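Local coordinates for protein fungal protease inhibitor-1 (Antheraea mylitta, PDB 3BT4) that inhibits trypsin, chymotrypsin and the proteases of the fungi Aspergillus oryzae and Rhizopus oryzae, at residues A[31-36]-A[54-59]; A[66-71]-A[77-82]. All coordinates share one frame; numbering follows the deposited sequence.

How the interactions relate
Interactions 1 and 2 sit in series along the chain. Interaction 1 (31-36 with 54-59) closes before interaction 2 (66-71 with 77-82) begins. Their centres lie about 14 Å apart, yet the two contacts touch through V67 of strand 66-68. CG1 of V67 lies 3.6 Å from CE1 of H33 and 3.9 Å from CD1 of Y56. The next residue along, C68, points its side chain the other way, into the disulfide of interaction 2. Strand 66-68 therefore serves both contacts from its two faces. Interaction 1 is centred about 4 Å from the centre of the chain and interaction 2 about 11 Å from that centre.

Interaction 1: residues A[31-36]-A[54-59]; sequences ANHSGK and KTYSKE
Y56 reaches H33 with its phenol and does two things there. Its OH donates a hydrogen bond to the backbone O of H33, with Y56 OH and H33 O 2.6 Å apart. The donor lies in the carbonyl plane on a lone pair, with a C=O...OH angle of 131°. The carbonyl oxygen in turn lies at the edge of the phenol ring, near its plane. The two rings also touch. CE1 of Y56 sits over one face of the imidazole, toward its rim, 3.6 Å from NE2 of H33. The planes are tilted by 32°, an oblique pairing. Y56 swings its ring across with CG anti to the backbone N (chi1 -178°). With an alanine here, the H33 carbonyl would probably lose its phenol donor, and the imidazole would lose the ring carbon packed over it. Further along, the contact is through backbone: CA of K36 lies 3.6 Å from O of K58. The second shell fixes the parts. NE2 of H33 is hydrogen-bonded to O of P64, which ties the imidazole to the loop that also packs on Y56. H33 and S34 both pair with C40, a classic beta bulge against strand 40-47. The imidazole packs on A42 and V44 of strand 40-47, and Y56 and H33 both pack on V67 of strand 66-68.

Interaction 2: residues A[66-71]-A[77-82]; sequences AVCQEP and GVCTKV
C68 overlaps C79 through its sulfur, and the two are joined as a disulfide. The SG atoms of C68 and C79 are 2.1 Å apart. Its chi3 is -85°, a left-handed twist close to the perpendicular that a disulfide prefers. CB of C68 lies 3.0 Å from SG of C79. CB of C68 and CB of C79 are 3.7 Å apart. Each sulfur is anti to its own carbonyl carbon and beside its own backbone N (chi1 -58° in C68). With both CB atoms pointing across, this brings CA of C68 and CA of C79 to 5.5 Å. No hydrogen bond joins the two segments, and this cystine is the one place where they touch. It links two separate sheets. C68 ends strand 66-68, an outer strand that runs parallel to strand 40-47 and is bonded to it through V67. C79 lies in strand 78-80, which forms a hairpin with strand 73-75. The chain has six disulfides and little regular structure, and this is one of the disulfides that tie its short strands together. A second disulfide, C53 to C74, packs against this one: C68 touches both of its cysteines and C79 touches C53, while L47 of strand 40-47 packs on C79, and the pair is buried. Within 77-82, OG1 of T80 donates a hydrogen bond to O of V78 at 2.9 Å. The hydroxyl approaches well above the carbonyl plane, 55° out of it, and not on a lone pair. Beyond strand 66-68, E70 forms a salt bridge with R30 of strand 28-30, the other outer strand of the sheet that holds 40-47.

Interaction 1: residues A[31-36]-A[54-59]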
ATOM      1  N   ALA A  31       0.160  -1.675   9.166  1.00 14.30           N
ATOM      2  CA  ALA A  31       0.544  -3.041   9.483  1.00 14.50           C
ATOM      3  C   ALA A  31       0.724  -3.924   8.245  1.00 14.06           C
ATOM      4  O   ALA A  31       1.551  -4.841   8.240  1.00 14.73           O
ATOM      5  CB  ALA A  31      -0.486  -3.654  10.434  1.00 14.61           C
ATOM      6  N   ASN A  32      -0.055  -3.661   7.204  1.00 13.40           N
ATOM      7  CA  ASN A  32      -0.049  -4.501   5.994  1.00 13.19           C
ATOM      8  C   ASN A  32      -0.061  -3.644   4.742  1.00 12.19           C
ATOM      9  O   ASN A  32      -1.116  -3.166   4.337  1.00 11.53           O
ATOM     10  CB  ASN A  32      -1.270  -5.430   5.990  1.00 14.02           C
ATOM     11  CG  ASN A  32      -1.242  -6.439   7.131  1.00 15.21           C
ATOM     12  OD1 ASN A  32      -0.655  -7.505   7.004  1.00 20.01           O
ATOM     13  ND2 ASN A  32      -1.872  -6.105   8.237  1.00 14.86           N
ATOM     14  N   HIS A  33       1.118  -3.430   4.150  1.00 12.08           N
ATOM     15  CA  HIS A  33       1.259  -2.516   3.002  1.00 11.30           C
ATOM     16  C   HIS A  33       2.178  -3.049   1.918  1.00 11.90           C
ATOM     17  O   HIS A  33       1.825  -3.004   0.748  1.00 11.20           O
ATOM     18  CB  HIS A  33       1.728  -1.106   3.429  1.00 10.88           C
ATOM     19  CG  HIS A  33       1.590  -0.075   2.340  1.00  9.80           C
ATOM     20  ND1 HIS A  33       0.382   0.507   2.012  1.00 10.36           N
ATOM     21  CD2 HIS A  33       2.500   0.455   1.488  1.00  8.31           C
ATOM     22  CE1 HIS A  33       0.550   1.341   1.000  1.00  8.05           C
ATOM     23  NE2 HIS A  33       1.825   1.323   0.660  1.00  7.94           N
ATOM     24  N   SER A  34       3.359  -3.533   2.307  1.00 12.12           N
ATOM     25  CA  SER A  34       4.419  -3.850   1.351  1.00 12.94           C
ATOM     26  C   SER A  34       4.497  -5.320   0.994  1.00 13.12           C
ATOM     27  O   SER A  34       4.115  -6.190   1.794  1.00 12.91           O
ATOM     28  CB  SER A  34       5.787  -3.408   1.872  1.00 12.13           C
ATOM     29  OG  SER A  34       5.703  -2.080   2.335  1.00 16.07           O
ATOM     30  N   GLY A  35       5.024  -5.575  -0.206  1.00 13.24           N
ATOM     31  CA  GLY A  35       5.279  -6.942  -0.671  1.00 14.34           C
ATOM     32  C   GLY A  35       4.075  -7.604  -1.294  1.00 14.44           C
ATOM     33  O   GLY A  35       2.957  -7.087  -1.230  1.00 13.53           O
ATOM     34  N   LYS A  36       4.303  -8.755  -1.925  1.00 15.61           N
ATOM     35  CA  LYS A  36       3.185  -9.552  -2.441  1.00 16.09           C
ATOM     36  C   LYS A  36       2.131  -9.752  -1.348  1.00 15.49           C
ATOM     37  O   LYS A  36       2.464 -10.128  -0.211  1.00 15.16           O
ATOM     38  CB  LYS A  36       3.687 -10.885  -2.996  1.00 16.15           C
ATOM     39  CG  LYS A  36       4.520 -10.711  -4.266  1.00 17.54           C
ATOM     40  CD  LYS A  36       5.029 -12.037  -4.826  1.00 18.73           C
ATOM     41  CE  LYS A  36       6.393 -12.421  -4.243  1.00 22.62           C
ATOM     42  NZ  LYS A  36       7.418 -11.359  -4.480  1.00 24.68           N
ATOM     43  N   LYS A  54       2.460   6.147  -8.358  1.00 16.31           N
ATOM     44  CA  LYS A  54       2.852   4.873  -8.957  1.00 17.45           C
ATOM     45  C   LYS A  54       1.811   3.816  -8.638  1.00 17.48           C
ATOM     46  O   LYS A  54       1.263   3.785  -7.544  1.00 17.15           O
ATOM     47  CB  LYS A  54       4.214   4.416  -8.444  1.00 17.64           C
ATOM     48  CG  LYS A  54       5.319   5.479  -8.483  1.00 19.13           C
ATOM     49  CD  LYS A  54       6.432   5.155  -7.464  1.00 22.58           C
ATOM     50  CE  LYS A  54       7.160   3.861  -7.842  1.00 25.13           C
ATOM     51  NZ  LYS A  54       8.484   3.659  -7.142  1.00 26.55           N
ATOM     52  N   THR A  55       1.552   2.938  -9.602  1.00 18.44           N
ATOM     53  CA  THR A  55       0.521   1.909  -9.457  1.00 19.24           C
ATOM     54  C   THR A  55       0.731   1.032  -8.191  1.00 19.01           C
ATOM     55  O   THR A  55       1.849   0.590  -7.871  1.00 19.32           O
ATOM     56  CB  THR A  55       0.425   1.014 -10.731  1.00 19.77           C
ATOM     57  OG1 THR A  55       1.687   0.390 -10.971  1.00 21.62           O
ATOM     58  CG2 THR A  55       0.083   1.821 -11.940  1.00 19.35           C
ATOM     59  N   TYR A  56      -0.346   0.833  -7.454  1.00 18.61           N
ATOM     60  CA  TYR A  56      -0.311  -0.008  -6.270  1.00 18.90           C
ATOM     61  C   TYR A  56      -1.182  -1.221  -6.519  1.00 18.84           C
ATOM     62  O   TYR A  56      -2.395  -1.086  -6.736  1.00 18.12           O
ATOM     63  CB  TYR A  56      -0.819   0.736  -5.030  1.00 18.59           C
ATOM     64  CG  TYR A  56      -0.740  -0.103  -3.772  1.00 19.39           C
ATOM     65  CD1 TYR A  56       0.418  -0.126  -3.001  1.00 19.22           C
ATOM     66  CD2 TYR A  56      -1.816  -0.898  -3.368  1.00 21.11           C
ATOM     67  CE1 TYR A  56       0.500  -0.903  -1.853  1.00 19.63           C
ATOM     68  CE2 TYR A  56      -1.737  -1.696  -2.220  1.00 20.29           C
ATOM     69  CZ  TYR A  56      -0.573  -1.677  -1.471  1.00 19.54           C
ATOM     70  OH  TYR A  56      -0.480  -2.436  -0.336  1.00 20.29           O
ATOM     71  N   SER A  57      -0.555  -2.397  -6.477  1.00 18.91           N
ATOM     72  CA  SER A  57      -1.275  -3.669  -6.558  1.00 19.24           C
ATOM     73  C   SER A  57      -0.551  -4.724  -5.726  1.00 19.06           C
ATOM     74  O   SER A  57       0.526  -5.181  -6.095  1.00 18.36           O
ATOM     75  CB  SER A  57      -1.452  -4.126  -8.013  1.00 19.39           C
ATOM     76  OG  SER A  57      -2.122  -5.381  -8.071  1.00 20.90           O
ATOM     77  N   LYS A  58      -1.154  -5.071  -4.588  1.00 20.02           N
ATOM     78  CA  LYS A  58      -0.613  -6.084  -3.668  1.00 21.17           C
ATOM     79  C   LYS A  58      -0.703  -7.483  -4.275  1.00 22.24           C
ATOM     80  O   LYS A  58       0.179  -8.315  -4.047  1.00 22.54           O
ATOM     81  CB  LYS A  58      -1.318  -6.047  -2.314  1.00 20.58           C
ATOM     82  CG  LYS A  58      -2.705  -6.607  -2.315  1.00 19.51           C
ATOM     83  CD  LYS A  58      -3.246  -6.731  -0.917  1.00 19.28           C
ATOM     84  CE  LYS A  58      -4.694  -7.155  -0.963  1.00 20.32           C
ATOM     85  NZ  LYS A  58      -5.202  -7.535   0.373  1.00 22.03           N
ATOM     86  N   GLU A  59      -1.750  -7.708  -5.072  1.00 23.21           N
ATOM     87  CA  GLU A  59      -1.937  -8.947  -5.833  1.00 24.26           C
ATOM     88  C   GLU A  59      -0.754  -9.208  -6.724  1.00 24.58           C
ATOM     89  O   GLU A  59      -0.509 -10.329  -7.148  1.00 25.23           O
ATOM     90  CB  GLU A  59      -3.183  -8.841  -6.718  1.00 24.13           C
ATOM     91  CG  GLU A  59      -4.500  -8.851  -5.972  1.00 24.53           C
ATOM     92  CD  GLU A  59      -4.773  -7.583  -5.181  1.00 24.19           C
ATOM     93  OE1 GLU A  59      -5.479  -7.677  -4.158  1.00 25.42           O
ATOM     94  OE2 GLU A  59      -4.304  -6.493  -5.569  1.00 23.40           O
TER

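Interaction 2: residues A[66-71]-A[77-82]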
ATOM      1  N   ALA A  66       4.237   5.466  -1.164  1.00 12.91           N
ATOM      2  CA  ALA A  66       3.506   6.704  -1.363  1.00 12.16           C
ATOM      3  C   ALA A  66       2.243   6.337  -2.101  1.00 11.53           C
ATOM      4  O   ALA A  66       2.286   5.891  -3.242  1.00 10.74           O
ATOM      5  CB  ALA A  66       4.342   7.704  -2.161  1.00 11.80           C
ATOM      6  N   VAL A  67       1.115   6.514  -1.437  1.00 11.78           N
ATOM      7  CA  VAL A  67      -0.160   6.063  -1.984  1.00 12.47           C
ATOM      8  C   VAL A  67      -1.206   7.178  -1.941  1.00 12.28           C
ATOM      9  O   VAL A  67      -1.093   8.108  -1.145  1.00 12.78           O
ATOM     10  CB  VAL A  67      -0.652   4.746  -1.291  1.00 12.14           C
ATOM     11  CG1 VAL A  67       0.172   3.529  -1.774  1.00 13.20           C
ATOM     12  CG2 VAL A  67      -0.630   4.871   0.231  1.00 12.78           C
ATOM     13  N   CYS A  68      -2.203   7.107  -2.809  1.00 12.25           N
ATOM     14  CA  CYS A  68      -3.287   8.089  -2.793  1.00 13.96           C
ATOM     15  C   CYS A  68      -4.046   8.050  -1.472  1.00 14.41           C
ATOM     16  O   CYS A  68      -4.263   6.964  -0.909  1.00 15.11           O
ATOM     17  CB  CYS A  68      -4.253   7.845  -3.959  1.00 13.83           C
ATOM     18  SG  CYS A  68      -3.425   7.912  -5.544  1.00 15.35           S
ATOM     19  N   GLN A  69      -4.444   9.216  -0.983  1.00 14.89           N
ATOM     20  CA  GLN A  69      -5.169   9.284   0.281  1.00 15.88           C
ATOM     21  C   GLN A  69      -6.601   8.785   0.083  1.00 16.29           C
ATOM     22  O   GLN A  69      -7.391   9.402  -0.639  1.00 15.70           O
ATOM     23  CB  GLN A  69      -5.128  10.698   0.873  1.00 15.64           C
ATOM     24  CG  GLN A  69      -5.657  10.808   2.310  1.00 16.86           C
ATOM     25  CD  GLN A  69      -5.252  12.106   3.018  1.00 16.62           C
ATOM     26  OE1 GLN A  69      -5.124  13.167   2.397  1.00 18.36           O
ATOM     27  NE2 GLN A  69      -5.048  12.022   4.329  1.00 17.46           N
ATOM     28  N   GLU A  70      -6.911   7.656   0.730  1.00 17.05           N
ATOM     29  CA  GLU A  70      -8.224   6.996   0.650  1.00 17.81           C
ATOM     30  C   GLU A  70      -9.372   7.984   0.773  1.00 17.75           C
ATOM     31  O   GLU A  70      -9.299   8.894   1.604  1.00 18.25           O
ATOM     32  CB  GLU A  70      -8.349   5.898   1.721  1.00 18.20           C
ATOM     33  CG  GLU A  70      -7.575   4.631   1.410  1.00 19.48           C
ATOM     34  CD  GLU A  70      -6.110   4.696   1.838  1.00 21.89           C
ATOM     35  OE1 GLU A  70      -5.300   3.880   1.326  1.00 21.79           O
ATOM     36  OE2 GLU A  70      -5.773   5.561   2.677  1.00 20.86           O
ATOM     37  N   PRO A  71     -10.442   7.812  -0.035  1.00 17.64           N
ATOM     38  CA  PRO A  71     -10.736   6.740  -0.986  1.00 18.22           C
ATOM     39  C   PRO A  71     -10.249   7.001  -2.420  1.00 18.72           C
ATOM     40  O   PRO A  71     -10.736   6.367  -3.366  1.00 19.42           O
ATOM     41  CB  PRO A  71     -12.268   6.684  -0.959  1.00 18.17           C
ATOM     42  CG  PRO A  71     -12.691   8.081  -0.652  1.00 17.54           C
ATOM     43  CD  PRO A  71     -11.530   8.803  -0.007  1.00 17.90           C
ATOM     44  N   GLY A  77      -2.091   6.974 -13.479  1.00 20.66           N
ATOM     45  CA  GLY A  77      -0.883   7.567 -12.875  1.00 18.68           C
ATOM     46  C   GLY A  77      -1.158   8.829 -12.076  1.00 17.38           C
ATOM     47  O   GLY A  77      -0.246   9.571 -11.764  1.00 17.05           O
ATOM     48  N   VAL A  78      -2.421   9.039 -11.724  1.00 16.59           N
ATOM     49  CA  VAL A  78      -2.894  10.234 -11.052  1.00 16.73           C
ATOM     50  C   VAL A  78      -3.855   9.796  -9.924  1.00 16.70           C
ATOM     51  O   VAL A  78      -4.683   8.905 -10.123  1.00 16.21           O
ATOM     52  CB  VAL A  78      -3.600  11.159 -12.111  1.00 16.67           C
ATOM     53  CG1 VAL A  78      -4.653  12.038 -11.505  1.00 18.21           C
ATOM     54  CG2 VAL A  78      -2.580  11.999 -12.866  1.00 17.46           C
ATOM     55  N   CYS A  79      -3.732  10.383  -8.736  1.00 17.01           N
ATOM     56  CA  CYS A  79      -4.731  10.149  -7.674  1.00 17.57           C
ATOM     57  C   CYS A  79      -6.109  10.702  -8.058  1.00 18.37           C
ATOM     58  O   CYS A  79      -6.321  11.912  -8.119  1.00 18.00           O
ATOM     59  CB  CYS A  79      -4.264  10.709  -6.334  1.00 17.25           C
ATOM     60  SG  CYS A  79      -2.809   9.873  -5.672  1.00 15.87           S
ATOM     61  N   THR A  80      -7.039   9.787  -8.296  1.00 19.85           N
ATOM     62  CA  THR A  80      -8.328  10.092  -8.907  1.00 21.87           C
ATOM     63  C   THR A  80      -9.507   9.864  -7.957  1.00 23.76           C
ATOM     64  O   THR A  80      -9.588   8.835  -7.288  1.00 23.44           O
ATOM     65  CB  THR A  80      -8.537   9.202 -10.137  1.00 21.30           C
ATOM     66  OG1 THR A  80      -7.422   9.346 -11.011  1.00 19.78           O
ATOM     67  CG2 THR A  80      -9.808   9.560 -10.883  1.00 21.85           C
ATOM     68  N   LYS A  81     -10.408  10.838  -7.896  1.00 26.51           N
ATOM     69  CA  LYS A  81     -11.678  10.647  -7.208  1.00 30.35           C
ATOM     70  C   LYS A  81     -12.529   9.642  -7.986  1.00 32.60           C
ATOM     71  O   LYS A  81     -12.994   9.918  -9.099  1.00 33.27           O
ATOM     72  CB  LYS A  81     -12.428  11.972  -7.024  1.00 29.70           C
ATOM     73  CG  LYS A  81     -13.645  11.858  -6.103  1.00 30.27           C
ATOM     74  CD  LYS A  81     -14.356  13.195  -5.928  1.00 31.17           C
ATOM     75  CE  LYS A  81     -13.514  14.214  -5.144  1.00 33.19           C
ATOM     76  NZ  LYS A  81     -14.133  15.580  -5.118  1.00 32.29           N
ATOM     77  N   VAL A  82     -12.685   8.461  -7.410  1.00 35.59           N
ATOM     78  CA  VAL A  82     -13.587   7.456  -7.941  1.00 38.54           C
ATOM     79  C   VAL A  82     -14.811   7.441  -7.046  1.00 40.78           C
ATOM     80  O   VAL A  82     -14.704   7.284  -5.823  1.00 41.41           O
ATOM     81  CB  VAL A  82     -12.954   6.041  -7.950  1.00 38.42           C
ATOM     82  CG1 VAL A  82     -14.028   4.962  -8.109  1.00 39.06           C
ATOM     83  CG2 VAL A  82     -11.919   5.928  -9.046  1.00 38.23           C
TER